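Local coordinates for protein putative Acetyltransferase (Lactobacillus plantarum WCFS1, PDB 3EFA) that probably transfers an acetyl group from acetyl-coenzyme A to the amine of an unidentified acceptor, as a member of the GNAT family of N-acetyltransferases, at residues 60-65 against 90-95; 107-112 against 141-146; 15-20 against 48-53. All coordinates share one frame; numbering follows the deposited sequence.

Interaction 1 of 3, residues 60-65 against 90-95; sequences TTLRLE and RQLLTA
L92 of helix 88-102 packs onto T60, T61 and L62 of strand 57-66, one of the helix-on-sheet contacts that form the core of the GNAT fold. Helix and strand run in broadly the same direction, their short axes 37° apart and 8.7 Å at closest approach. L92 supplies most of the helix side of the interface. Its CG stands anti to the backbone N (chi1 -175°), and from there the CD2 methyl reaches the backbone of the strand: CD2 lies 3.6 Å from T61 CA and 3.8 Å from T60 O. The same methyl, L92 CD2, is 3.9 Å from L62 N. T60 adds its methyl, CG2 meeting L92 CD2 at 3.9 Å as the two side chains pass one another, running in opposite senses. L62 closes the other flank with one branch, CD2, which lies 4.2 Å from L92 CG and 4.4 Å from L93 CD1. The side-chain packing between strand and helix is apolar, and the hydroxyls of the strand are satisfied within the sheet. T60 OG1 is hydrogen-bonded to T79 and to the carbonyl of C78. T61 points its side chain away from the helix, and OG1 bonds to A49 O on the neighbouring strand. I6 of strand 5-9 also packs on L92, and Y125 on L93. A long helix laid on the central strands, its first turn taking up the end of an Arg-X-X-Gly-X-Gly sequence that in relatives binds the pyrophosphate of acetyl-coenzyme A, is typical of the GNAT fold.

Interaction 2 of 3, residues 107-112 against 141-146; sequences HGEIHG and IMHKQL. With FMT (formic acid), chain D.
E109 and H143 are paired across antiparallel strands 107-113 and 139-145, a non-hydrogen-bonded pair in the C-terminal half of the GNAT sheet. Both side chains leave the sheet on the same face and run alongside each other, with carboxylate and imidazole planes turned 70° apart. H143 CG sits beside the backbone N, anti to the carbonyl carbon (chi1 -69°), and the ring presents its edge to E109: NE2 donates to the anti lone pair of OE2 at 2.9 Å. ND1 of the same ring is bonded to T128 on the next strand, and E109 OE1 is in a salt bridge with R73, so a polar chain runs across four strands. An alanine at H143 would probably leave E109 OE2 without this donor and T128 without its ring partner. H111 and I141 are likewise side by side, but their contact is CH-pi: I141 CD1 sits over the centre of the H111 ring, 3.5 Å from the centroid and 14° off its normal. Y132 of the second subunit packs against both residues. The other face carries I110 and M142, a selenomethionine, their CB atoms 4.4 Å apart, with Y120 and Y125 packed on them. On this face K144 extends to a salt bridge with E97. Between the strands, the backbones of I110 and M142 exchange two hydrogen bonds, as do those of G108 and K144. Where the strand ends, L146 folds back against G108 on the I110 and M142 face, its CG 3.5 Å from G108 N. On the edge of strand 139-145 turned away from 107-113, a formic acid molecule, probably from the crystallisation liquor, also binds R126 and accepts an almost straight hydrogen bond on O1 from Q145 N at 3.0 Å.

Interaction 3 of 3, residues 15-20 against 48-53; sequences RAAAYA and YAVLYL
A17 and A18 form the tight part of this contact, where helix 12-29 crosses strand 48-52 at 80°. With only a methyl each, they let the helix settle close to the sheet. A18 CB lies 3.9 Å from Y48 CB and also touches V50 CG2, while A17 CB meets V50 CG1 at 4.1 Å. Y52 brings the tip of its side chain to the same methyl: A17 CB is 3.5 Å from Y52 OH, a hydroxyl that is hydrogen-bonded to N14. V50 CG1 in turn lies over one face of the Y52 ring, offset toward its rim.

The side toward solvent, formed by the partly exposed R15 and Y19, buries less and is held more weakly. Y19 turns its edge to the face of Y48 in an offset edge-to-face pair, planes 86° apart and centroids 5.8 Å from each other. Y19 OH gives a weak hydrogen bond to Y48 OH (3.3 Å), whose stronger partner is D42. R15 offers only its aliphatic part, CG resting 3.9 Å from Y48 CE2.

Helix 12-29 thus covers one face of the sheet at strand 48-52, with A18 reaching T61 of strand 57-66 as well. From the opposite face of the same strand, A49 and L51 meet helix 88-102.

In the fold
Interactions 1 and 3 cover opposite faces of adjoining strands: helix 88-102 packs on one face, at strand 57-66, and helix 12-29 on the other, at strand 48-52, and the backbone bond between L62 O and A49 N (2.9 Å) ties the two strands together. Interaction 1 is fully buried and apolar, its centre about 5 Å from the centre of the chain. Interaction 3 is part core, part surface, and gains aromatic and hydroxyl contacts toward its rim. Interaction 2, across the chain centre from interaction 3, joins strand to strand instead; it relies on backbone bonding and a histidine-carboxylate pair, and its histidine-bearing face meets the second subunit. All three build on one sheet.

Interaction 1 of 3, residues 60-65 against 90-95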
ATOM      1  N   THR A  60     -22.562  15.184   3.362  1.00 33.02           N
ATOM      2  CA  THR A  60     -21.486  14.213   3.221  1.00 35.26           C
ATOM      3  C   THR A  60     -20.180  14.937   2.852  1.00 42.78           C
ATOM      4  O   THR A  60     -20.222  16.037   2.279  1.00 37.69           O
ATOM      5  CB  THR A  60     -21.881  13.064   2.223  1.00 40.23           C
ATOM      6  OG1 THR A  60     -20.937  11.988   2.306  1.00 35.36           O
ATOM      7  CG2 THR A  60     -21.979  13.578   0.778  1.00 31.25           C
ATOM      8  N   THR A  61     -19.036  14.347   3.219  1.00 35.10           N
ATOM      9  CA  THR A  61     -17.734  15.007   3.053  1.00 31.72           C
ATOM     10  C   THR A  61     -16.565  14.033   2.880  1.00 30.10           C
ATOM     11  O   THR A  61     -16.629  12.881   3.302  1.00 37.43           O
ATOM     12  CB  THR A  61     -17.402  15.955   4.263  1.00 36.47           C
ATOM     13  OG1 THR A  61     -16.172  16.650   4.017  1.00 32.68           O
ATOM     14  CG2 THR A  61     -17.247  15.159   5.553  1.00 32.15           C
ATOM     15  N   LEU A  62     -15.497  14.515   2.257  1.00 34.33           N
ATOM     16  CA  LEU A  62     -14.207  13.816   2.253  1.00 38.90           C
ATOM     17  C   LEU A  62     -13.030  14.817   2.236  1.00 38.95           C
ATOM     18  O   LEU A  62     -13.200  15.982   1.862  1.00 36.12           O
ATOM     19  CB  LEU A  62     -14.120  12.806   1.092  1.00 45.27           C
ATOM     20  CG  LEU A  62     -14.118  13.271  -0.373  1.00 44.55           C
ATOM     21  CD1 LEU A  62     -12.751  13.808  -0.811  1.00 36.59           C
ATOM     22  CD2 LEU A  62     -14.553  12.127  -1.288  1.00 35.88           C
ATOM     23  N   ARG A  63     -11.850  14.362   2.653  1.00 39.09           N
ATOM     24  CA  ARG A  63     -10.668  15.221   2.705  1.00 33.20           C
ATOM     25  C   ARG A  63      -9.714  14.923   1.538  1.00 38.57           C
ATOM     26  O   ARG A  63      -9.374  13.757   1.268  1.00 35.35           O
ATOM     27  CB  ARG A  63      -9.939  15.072   4.059  1.00 36.41           C
ATOM     28  CG  ARG A  63      -8.712  16.018   4.249  1.00 38.63           C
ATOM     29  CD  ARG A  63      -8.150  16.018   5.688  1.00 33.30           C
ATOM     30  NE  ARG A  63      -7.318  14.841   5.980  1.00 38.59           N
ATOM     31  CZ  ARG A  63      -6.630  14.648   7.108  1.00 40.27           C
ATOM     32  NH1 ARG A  63      -6.659  15.560   8.088  1.00 34.65           N
ATOM     33  NH2 ARG A  63      -5.903  13.536   7.257  1.00 34.51           N
ATOM     34  N   LEU A  64      -9.273  15.970   0.847  1.00 32.80           N
ATOM     35  CA  LEU A  64      -8.335  15.772  -0.261  1.00 42.44           C
ATOM     36  C   LEU A  64      -6.879  15.701   0.237  1.00 44.11           C
ATOM     37  O   LEU A  64      -6.385  16.646   0.859  1.00 36.45           O
ATOM     38  CB  LEU A  64      -8.547  16.847  -1.342  1.00 41.18           C
ATOM     39  CG  LEU A  64      -9.979  16.720  -1.909  1.00 46.95           C
ATOM     40  CD1 LEU A  64     -10.682  18.042  -2.113  1.00 41.73           C
ATOM     41  CD2 LEU A  64     -10.033  15.857  -3.189  1.00 41.81           C
ATOM     42  N   GLU A  65      -6.228  14.557  -0.010  1.00 40.58           N
ATOM     43  CA  GLU A  65      -4.863  14.281   0.454  1.00 38.29           C
ATOM     44  C   GLU A  65      -3.927  13.838  -0.696  1.00 43.36           C
ATOM     45  O   GLU A  65      -3.620  12.643  -0.846  1.00 42.56           O
ATOM     46  CB  GLU A  65      -4.865  13.216   1.570  1.00 31.10           C
ATOM     47  CG  GLU A  65      -5.868  13.465   2.707  1.00 35.92           C
ATOM     48  CD  GLU A  65      -5.888  12.359   3.774  1.00 50.61           C
ATOM     49  OE1 GLU A  65      -4.992  11.477   3.766  1.00 60.08           O
ATOM     50  OE2 GLU A  65      -6.810  12.370   4.623  1.00 44.94           O
ATOM     51  N   ARG A  90     -21.428   8.137  -2.652  1.00 42.89           N
ATOM     52  CA  ARG A  90     -21.000   7.637  -3.958  1.00 39.59           C
ATOM     53  C   ARG A  90     -20.983   8.751  -5.003  1.00 41.31           C
ATOM     54  O   ARG A  90     -20.073   8.817  -5.839  1.00 38.60           O
ATOM     55  CB  ARG A  90     -21.911   6.476  -4.400  1.00 45.40           C
ATOM     56  CG  ARG A  90     -21.314   5.550  -5.456  1.00 51.92           C
ATOM     57  CD  ARG A  90     -22.125   4.250  -5.627  1.00 58.60           C
ATOM     58  NE  ARG A  90     -23.554   4.517  -5.747  1.00 69.54           N
ATOM     59  CZ  ARG A  90     -24.487   4.030  -4.930  1.00 67.40           C
ATOM     60  NH1 ARG A  90     -24.148   3.207  -3.943  1.00 68.91           N
ATOM     61  NH2 ARG A  90     -25.765   4.356  -5.113  1.00 52.38           N
ATOM     62  N   GLN A  91     -21.998   9.622  -4.943  1.00 41.12           N
ATOM     63  CA  GLN A  91     -22.093  10.809  -5.791  1.00 39.31           C
ATOM     64  C   GLN A  91     -20.914  11.771  -5.554  1.00 41.12           C
ATOM     65  O   GLN A  91     -20.312  12.282  -6.507  1.00 43.94           O
ATOM     66  CB  GLN A  91     -23.415  11.536  -5.519  1.00 46.92           C
ATOM     67  CG  GLN A  91     -23.877  12.500  -6.610  1.00 58.74           C
ATOM     68  CD  GLN A  91     -25.032  11.946  -7.446  1.00 79.44           C
ATOM     69  OE1 GLN A  91     -25.660  10.951  -7.073  1.00 84.44           O
ATOM     70  NE2 GLN A  91     -25.318  12.594  -8.577  1.00 75.35           N
ATOM     71  N   LEU A  92     -20.588  12.019  -4.287  1.00 37.87           N
ATOM     72  CA  LEU A  92     -19.453  12.876  -3.931  1.00 37.49           C
ATOM     73  C   LEU A  92     -18.133  12.331  -4.492  1.00 46.39           C
ATOM     74  O   LEU A  92     -17.347  13.073  -5.106  1.00 41.12           O
ATOM     75  CB  LEU A  92     -19.345  13.048  -2.405  1.00 32.08           C
ATOM     76  CG  LEU A  92     -18.257  14.027  -1.905  1.00 39.86           C
ATOM     77  CD1 LEU A  92     -18.334  15.397  -2.603  1.00 33.27           C
ATOM     78  CD2 LEU A  92     -18.280  14.212  -0.391  1.00 39.20           C
ATOM     79  N   LEU A  93     -17.902  11.034  -4.284  1.00 40.96           N
ATOM     80  CA  LEU A  93     -16.674  10.398  -4.731  1.00 40.68           C
ATOM     81  C   LEU A  93     -16.511  10.456  -6.250  1.00 40.48           C
ATOM     82  O   LEU A  93     -15.424  10.784  -6.754  1.00 38.71           O
ATOM     83  CB  LEU A  93     -16.604   8.950  -4.243  1.00 44.66           C
ATOM     84  CG  LEU A  93     -15.370   8.154  -4.687  1.00 42.25           C
ATOM     85  CD1 LEU A  93     -14.075   8.772  -4.118  1.00 32.66           C
ATOM     86  CD2 LEU A  93     -15.496   6.662  -4.300  1.00 39.94           C
ATOM     87  N   THR A  94     -17.584  10.138  -6.974  1.00 40.40           N
ATOM     88  CA  THR A  94     -17.581  10.254  -8.440  1.00 38.19           C
ATOM     89  C   THR A  94     -17.204  11.678  -8.875  1.00 43.33           C
ATOM     90  O   THR A  94     -16.456  11.858  -9.835  1.00 42.37           O
ATOM     91  CB  THR A  94     -18.947   9.853  -9.065  1.00 51.99           C
ATOM     92  OG1 THR A  94     -19.229   8.476  -8.786  1.00 54.14           O
ATOM     93  CG2 THR A  94     -18.948  10.060 -10.582  1.00 44.00           C
ATOM     94  N   ALA A  95     -17.689  12.692  -8.154  1.00 36.56           N
ATOM     95  CA  ALA A  95     -17.275  14.067  -8.466  1.00 43.61           C
ATOM     96  C   ALA A  95     -15.817  14.386  -8.077  1.00 37.50           C
ATOM     97  O   ALA A  95     -15.121  15.101  -8.794  1.00 40.87           O
ATOM     98  CB  ALA A  95     -18.250  15.090  -7.875  1.00 35.73           C
TER

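Interaction 2 of 3, residues 107-112 against 141-146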
ATOM      1  N   HIS A 107      -4.366   8.266 -10.420  1.00 49.32           N
ATOM      2  CA  HIS A 107      -4.819   7.156  -9.596  1.00 52.84           C
ATOM      3  C   HIS A 107      -5.500   7.615  -8.315  1.00 50.91           C
ATOM      4  O   HIS A 107      -5.026   8.541  -7.644  1.00 41.91           O
ATOM      5  CB  HIS A 107      -3.644   6.230  -9.257  1.00 45.88           C
ATOM      6  CG  HIS A 107      -3.095   5.503 -10.437  1.00 51.29           C
ATOM      7  ND1 HIS A 107      -2.119   6.034 -11.251  1.00 60.80           N
ATOM      8  CD2 HIS A 107      -3.388   4.283 -10.948  1.00 55.27           C
ATOM      9  CE1 HIS A 107      -1.826   5.171 -12.208  1.00 48.04           C
ATOM     10  NE2 HIS A 107      -2.586   4.102 -12.047  1.00 51.01           N
ATOM     11  N   GLY A 108      -6.606   6.952  -7.978  1.00 46.62           N
ATOM     12  CA  GLY A 108      -7.264   7.166  -6.704  1.00 33.87           C
ATOM     13  C   GLY A 108      -6.709   6.198  -5.678  1.00 40.38           C
ATOM     14  O   GLY A 108      -6.271   5.085  -6.024  1.00 39.28           O
ATOM     15  N   GLU A 109      -6.735   6.610  -4.413  1.00 37.40           N
ATOM     16  CA  GLU A 109      -6.204   5.799  -3.325  1.00 39.60           C
ATOM     17  C   GLU A 109      -7.110   5.897  -2.095  1.00 47.17           C
ATOM     18  O   GLU A 109      -7.500   7.011  -1.679  1.00 35.98           O
ATOM     19  CB  GLU A 109      -4.768   6.242  -2.975  1.00 34.94           C
ATOM     20  CG  GLU A 109      -4.140   5.524  -1.757  1.00 34.07           C
ATOM     21  CD  GLU A 109      -2.679   5.923  -1.506  1.00 44.00           C
ATOM     22  OE1 GLU A 109      -2.427   6.776  -0.619  1.00 33.50           O
ATOM     23  OE2 GLU A 109      -1.778   5.378  -2.191  1.00 43.97           O
ATOM     24  N   ILE A 110      -7.439   4.740  -1.516  1.00 38.28           N
ATOM     25  CA  ILE A 110      -8.291   4.682  -0.325  1.00 40.14           C
ATOM     26  C   ILE A 110      -7.669   3.795   0.746  1.00 44.89           C
ATOM     27  O   ILE A 110      -7.220   2.685   0.436  1.00 45.09           O
ATOM     28  CB  ILE A 110      -9.683   4.074  -0.656  1.00 46.06           C
ATOM     29  CG1 ILE A 110     -10.423   4.911  -1.703  1.00 46.12           C
ATOM     30  CG2 ILE A 110     -10.520   3.841   0.637  1.00 40.25           C
ATOM     31  CD1 ILE A 110     -10.890   6.251  -1.206  1.00 47.40           C
ATOM     32  N   HIS A 111      -7.647   4.258   1.999  1.00 37.38           N
ATOM     33  CA  HIS A 111      -7.300   3.362   3.119  1.00 48.05           C
ATOM     34  C   HIS A 111      -8.591   3.066   3.895  1.00 47.88           C
ATOM     35  O   HIS A 111      -8.879   3.711   4.892  1.00 46.28           O
ATOM     36  CB  HIS A 111      -6.240   3.970   4.070  1.00 38.82           C
ATOM     37  CG  HIS A 111      -4.868   4.095   3.475  1.00 50.76           C
ATOM     38  ND1 HIS A 111      -3.775   4.514   4.207  1.00 52.53           N
ATOM     39  CD2 HIS A 111      -4.404   3.846   2.223  1.00 49.68           C
ATOM     40  CE1 HIS A 111      -2.703   4.528   3.430  1.00 44.30           C
ATOM     41  NE2 HIS A 111      -3.056   4.123   2.224  1.00 37.46           N
ATOM     42  N   GLY A 112      -9.370   2.094   3.440  1.00 50.17           N
ATOM     43  CA  GLY A 112     -10.701   1.894   3.988  1.00 44.45           C
ATOM     44  C   GLY A 112     -10.813   0.856   5.091  1.00 52.39           C
ATOM     45  O   GLY A 112      -9.920   0.024   5.287  1.00 53.27           O
ATOM     46  N   ILE A 141      -5.653  -1.453   1.905  1.00 49.35           N
ATOM     47  CA  ILE A 141      -5.148  -0.443   0.981  1.00 45.66           C
ATOM     48  C   ILE A 141      -5.703  -0.718  -0.416  1.00 42.99           C
ATOM     49  O   ILE A 141      -5.523  -1.814  -0.950  1.00 40.69           O
ATOM     50  CB  ILE A 141      -3.596  -0.452   0.961  1.00 48.79           C
ATOM     51  CG1 ILE A 141      -3.044  -0.510   2.391  1.00 43.39           C
ATOM     52  CG2 ILE A 141      -3.038   0.760   0.212  1.00 38.00           C
ATOM     53  CD1 ILE A 141      -3.365   0.703   3.228  1.00 45.16           C
HETATM   54  N   MSE A 142      -6.376   0.271  -1.005  1.00 44.05           N
HETATM   55  CA  MSE A 142      -7.050   0.094  -2.297  1.00 49.46           C
HETATM   56  C   MSE A 142      -6.646   1.138  -3.346  1.00 47.74           C
HETATM   57  O   MSE A 142      -6.425   2.302  -3.026  1.00 45.24           O
HETATM   58  CB  MSE A 142      -8.585   0.076  -2.116  1.00 40.38           C
HETATM   59  CG  MSE A 142      -9.074  -0.888  -1.020  1.00 45.05           C
HETATM   60 SE   MSE A 142     -11.031  -1.167  -0.889  0.75 52.42          SE
HETATM   61  CE  MSE A 142     -11.264  -2.163  -2.564  1.00 39.42           C
ATOM     62  N   HIS A 143      -6.559   0.717  -4.605  1.00 45.77           N
ATOM     63  CA  HIS A 143      -6.243   1.645  -5.688  1.00 45.53           C
ATOM     64  C   HIS A 143      -7.207   1.521  -6.873  1.00 48.96           C
ATOM     65  O   HIS A 143      -7.902   0.518  -7.034  1.00 47.47           O
ATOM     66  CB  HIS A 143      -4.777   1.490  -6.139  1.00 41.98           C
ATOM     67  CG  HIS A 143      -3.784   1.954  -5.115  1.00 45.08           C
ATOM     68  ND1 HIS A 143      -3.121   1.087  -4.271  1.00 39.78           N
ATOM     69  CD2 HIS A 143      -3.379   3.200  -4.765  1.00 44.73           C
ATOM     70  CE1 HIS A 143      -2.339   1.777  -3.459  1.00 41.87           C
ATOM     71  NE2 HIS A 143      -2.480   3.062  -3.735  1.00 43.18           N
ATOM     72  N   LYS A 144      -7.254   2.568  -7.686  1.00 48.04           N
ATOM     73  CA  LYS A 144      -8.075   2.591  -8.886  1.00 50.25           C
ATOM     74  C   LYS A 144      -7.405   3.479  -9.925  1.00 50.26           C
ATOM     75  O   LYS A 144      -6.920   4.563  -9.603  1.00 54.21           O
ATOM     76  CB  LYS A 144      -9.470   3.149  -8.566  1.00 51.73           C
ATOM     77  CG  LYS A 144     -10.327   3.392  -9.806  1.00 51.80           C
ATOM     78  CD  LYS A 144     -11.706   3.951  -9.477  1.00 49.16           C
ATOM     79  CE  LYS A 144     -12.508   4.154 -10.760  1.00 48.82           C
ATOM     80  NZ  LYS A 144     -13.845   4.782 -10.532  1.00 46.46           N
ATOM     81  N   GLN A 145      -7.374   3.029 -11.172  1.00 49.34           N
ATOM     82  CA  GLN A 145      -6.929   3.899 -12.258  1.00 55.88           C
ATOM     83  C   GLN A 145      -8.036   4.890 -12.613  1.00 55.30           C
ATOM     84  O   GLN A 145      -9.187   4.503 -12.809  1.00 52.52           O
ATOM     85  CB  GLN A 145      -6.540   3.083 -13.493  1.00 52.01           C
ATOM     86  CG  GLN A 145      -6.006   3.933 -14.647  1.00 71.55           C
ATOM     87  CD  GLN A 145      -5.102   3.149 -15.602  1.00 87.88           C
ATOM     88  OE1 GLN A 145      -4.708   2.012 -15.320  1.00 91.69           O
ATOM     89  NE2 GLN A 145      -4.763   3.765 -16.732  1.00 87.68           N
ATOM     90  N   LEU A 146      -7.689   6.170 -12.683  1.00 58.81           N
ATOM     91  CA  LEU A 146      -8.670   7.197 -13.034  1.00 57.24           C
ATOM     92  C   LEU A 146      -8.667   7.509 -14.532  1.00 58.50           C
ATOM     93  O   LEU A 146      -7.611   7.735 -15.135  1.00 60.54           O
ATOM     94  CB  LEU A 146      -8.424   8.471 -12.230  1.00 55.66           C
ATOM     95  CG  LEU A 146      -8.405   8.322 -10.708  1.00 54.22           C
ATOM     96  CD1 LEU A 146      -8.167   9.675 -10.063  1.00 49.28           C
ATOM     97  CD2 LEU A 146      -9.698   7.700 -10.201  1.00 51.30           C
TER
HETATM   98  C   FMT D 203      -8.653  -0.445 -10.957  1.00 76.60           C
HETATM   99  O1  FMT D 203      -7.958   0.149 -11.789  1.00 69.83           O
HETATM  100  O2  FMT D 203      -8.217  -1.123 -10.020  1.00 71.34           O

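Interaction 3 of 3, residues 15-20 against 48-53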
ATOM      1  N   ARG A  15     -14.614  24.514   5.247  1.00 37.36           N
ATOM      2  CA  ARG A  15     -13.798  23.859   6.257  1.00 33.05           C
ATOM      3  C   ARG A  15     -14.636  23.548   7.500  1.00 41.35           C
ATOM      4  O   ARG A  15     -14.536  22.456   8.089  1.00 39.06           O
ATOM      5  CB  ARG A  15     -12.696  24.835   6.647  1.00 44.52           C
ATOM      6  CG  ARG A  15     -11.479  24.239   7.252  1.00 50.79           C
ATOM      7  CD  ARG A  15     -10.309  25.161   6.987  1.00 51.53           C
ATOM      8  NE  ARG A  15     -10.254  26.289   7.897  1.00 43.59           N
ATOM      9  CZ  ARG A  15      -9.915  27.522   7.528  1.00 57.53           C
ATOM     10  NH1 ARG A  15      -9.619  27.786   6.261  1.00 59.52           N
ATOM     11  NH2 ARG A  15      -9.891  28.500   8.426  1.00 61.20           N
ATOM     12  N   ALA A  16     -15.467  24.519   7.885  1.00 37.69           N
ATOM     13  CA  ALA A  16     -16.337  24.384   9.041  1.00 42.72           C
ATOM     14  C   ALA A  16     -17.345  23.254   8.847  1.00 42.10           C
ATOM     15  O   ALA A  16     -17.548  22.436   9.742  1.00 35.80           O
ATOM     16  CB  ALA A  16     -17.066  25.729   9.346  1.00 48.72           C
ATOM     17  N   ALA A  17     -17.982  23.231   7.682  1.00 28.77           N
ATOM     18  CA  ALA A  17     -18.910  22.173   7.332  1.00 40.91           C
ATOM     19  C   ALA A  17     -18.275  20.772   7.488  1.00 42.49           C
ATOM     20  O   ALA A  17     -18.878  19.853   8.070  1.00 33.37           O
ATOM     21  CB  ALA A  17     -19.430  22.378   5.890  1.00 34.20           C
ATOM     22  N   ALA A  18     -17.055  20.624   6.971  1.00 38.30           N
ATOM     23  CA  ALA A  18     -16.335  19.352   7.019  1.00 33.09           C
ATOM     24  C   ALA A  18     -15.994  18.951   8.465  1.00 40.46           C
ATOM     25  O   ALA A  18     -16.151  17.788   8.827  1.00 39.26           O
ATOM     26  CB  ALA A  18     -15.092  19.416   6.179  1.00 30.70           C
ATOM     27  N   TYR A  19     -15.542  19.908   9.285  1.00 31.71           N
ATOM     28  CA  TYR A  19     -15.224  19.605  10.687  1.00 40.19           C
ATOM     29  C   TYR A  19     -16.488  19.205  11.482  1.00 42.56           C
ATOM     30  O   TYR A  19     -16.447  18.315  12.336  1.00 38.67           O
ATOM     31  CB  TYR A  19     -14.540  20.800  11.386  1.00 38.53           C
ATOM     32  CG  TYR A  19     -13.131  21.134  10.934  1.00 49.16           C
ATOM     33  CD1 TYR A  19     -12.584  20.566   9.798  1.00 56.20           C
ATOM     34  CD2 TYR A  19     -12.362  22.058  11.629  1.00 67.15           C
ATOM     35  CE1 TYR A  19     -11.300  20.886   9.378  1.00 56.13           C
ATOM     36  CE2 TYR A  19     -11.073  22.387  11.213  1.00 70.49           C
ATOM     37  CZ  TYR A  19     -10.549  21.795  10.086  1.00 65.78           C
ATOM     38  OH  TYR A  19      -9.270  22.111   9.655  1.00 72.07           O
ATOM     39  N   ALA A  20     -17.603  19.872  11.201  1.00 34.18           N
ATOM     40  CA  ALA A  20     -18.845  19.618  11.921  1.00 38.07           C
ATOM     41  C   ALA A  20     -19.348  18.206  11.656  1.00 32.87           C
ATOM     42  O   ALA A  20     -19.768  17.514  12.588  1.00 38.38           O
ATOM     43  CB  ALA A  20     -19.949  20.690  11.575  1.00 28.62           C
ATOM     44  N   TYR A  48     -11.183  20.560   1.296  1.00 33.79           N
ATOM     45  CA  TYR A  48     -12.176  19.520   1.605  1.00 30.27           C
ATOM     46  C   TYR A  48     -13.276  19.491   0.547  1.00 38.02           C
ATOM     47  O   TYR A  48     -13.565  20.504  -0.074  1.00 38.12           O
ATOM     48  CB  TYR A  48     -12.765  19.729   3.015  1.00 46.69           C
ATOM     49  CG  TYR A  48     -11.699  19.857   4.092  1.00 47.71           C
ATOM     50  CD1 TYR A  48     -11.334  18.760   4.873  1.00 39.39           C
ATOM     51  CD2 TYR A  48     -11.028  21.069   4.307  1.00 36.21           C
ATOM     52  CE1 TYR A  48     -10.345  18.866   5.852  1.00 39.74           C
ATOM     53  CE2 TYR A  48     -10.027  21.180   5.280  1.00 37.84           C
ATOM     54  CZ  TYR A  48      -9.691  20.070   6.055  1.00 43.92           C
ATOM     55  OH  TYR A  48      -8.702  20.149   7.029  1.00 39.92           O
ATOM     56  N   ALA A  49     -13.862  18.316   0.322  1.00 40.82           N
ATOM     57  CA  ALA A  49     -15.011  18.180  -0.572  1.00 36.31           C
ATOM     58  C   ALA A  49     -16.291  18.037   0.253  1.00 34.53           C
ATOM     59  O   ALA A  49     -16.379  17.136   1.086  1.00 34.60           O
ATOM     60  CB  ALA A  49     -14.836  16.958  -1.523  1.00 30.90           C
ATOM     61  N   VAL A  50     -17.275  18.916   0.018  1.00 39.01           N
ATOM     62  CA  VAL A  50     -18.545  18.873   0.752  1.00 30.97           C
ATOM     63  C   VAL A  50     -19.776  18.914  -0.167  1.00 38.23           C
ATOM     64  O   VAL A  50     -19.863  19.776  -1.056  1.00 39.91           O
ATOM     65  CB  VAL A  50     -18.637  20.037   1.807  1.00 43.02           C
ATOM     66  CG1 VAL A  50     -19.953  19.983   2.595  1.00 30.94           C
ATOM     67  CG2 VAL A  50     -17.458  20.015   2.755  1.00 31.90           C
ATOM     68  N   LEU A  51     -20.724  17.993   0.052  1.00 37.49           N
ATOM     69  CA  LEU A  51     -22.011  17.985  -0.672  1.00 38.24           C
ATOM     70  C   LEU A  51     -23.152  18.594   0.167  1.00 39.75           C
ATOM     71  O   LEU A  51     -23.426  18.153   1.285  1.00 42.23           O
ATOM     72  CB  LEU A  51     -22.377  16.564  -1.156  1.00 41.70           C
ATOM     73  CG  LEU A  51     -23.562  16.374  -2.140  1.00 53.54           C
ATOM     74  CD1 LEU A  51     -23.408  15.133  -3.049  1.00 38.59           C
ATOM     75  CD2 LEU A  51     -24.962  16.372  -1.451  1.00 38.08           C
ATOM     76  N   TYR A  52     -23.806  19.612  -0.387  1.00 43.44           N
ATOM     77  CA  TYR A  52     -24.891  20.346   0.290  1.00 40.28           C
ATOM     78  C   TYR A  52     -26.264  20.100  -0.379  1.00 45.82           C
ATOM     79  O   TYR A  52     -26.395  20.192  -1.614  1.00 46.79           O
ATOM     80  CB  TYR A  52     -24.616  21.854   0.231  1.00 39.82           C
ATOM     81  CG  TYR A  52     -23.335  22.340   0.893  1.00 44.01           C
ATOM     82  CD1 TYR A  52     -23.357  22.891   2.178  1.00 40.53           C
ATOM     83  CD2 TYR A  52     -22.105  22.286   0.222  1.00 46.02           C
ATOM     84  CE1 TYR A  52     -22.189  23.352   2.789  1.00 35.41           C
ATOM     85  CE2 TYR A  52     -20.927  22.750   0.825  1.00 38.43           C
ATOM     86  CZ  TYR A  52     -20.980  23.287   2.111  1.00 43.89           C
ATOM     87  OH  TYR A  52     -19.825  23.755   2.723  1.00 39.41           O
ATOM     88  N   LEU A  53     -27.287  19.788   0.411  1.00 39.49           N
ATOM     89  CA  LEU A  53     -28.642  19.750  -0.148  1.00 50.17           C
ATOM     90  C   LEU A  53     -29.166  21.174  -0.225  1.00 58.72           C
ATOM     91  O   LEU A  53     -29.795  21.572  -1.204  1.00 62.80           O
ATOM     92  CB  LEU A  53     -29.584  18.904   0.697  1.00 51.44           C
ATOM     93  CG  LEU A  53     -29.404  17.395   0.596  1.00 54.91           C
ATOM     94  CD1 LEU A  53     -30.618  16.705   1.188  1.00 54.35           C
ATOM     95  CD2 LEU A  53     -29.207  16.981  -0.855  1.00 58.05           C
TER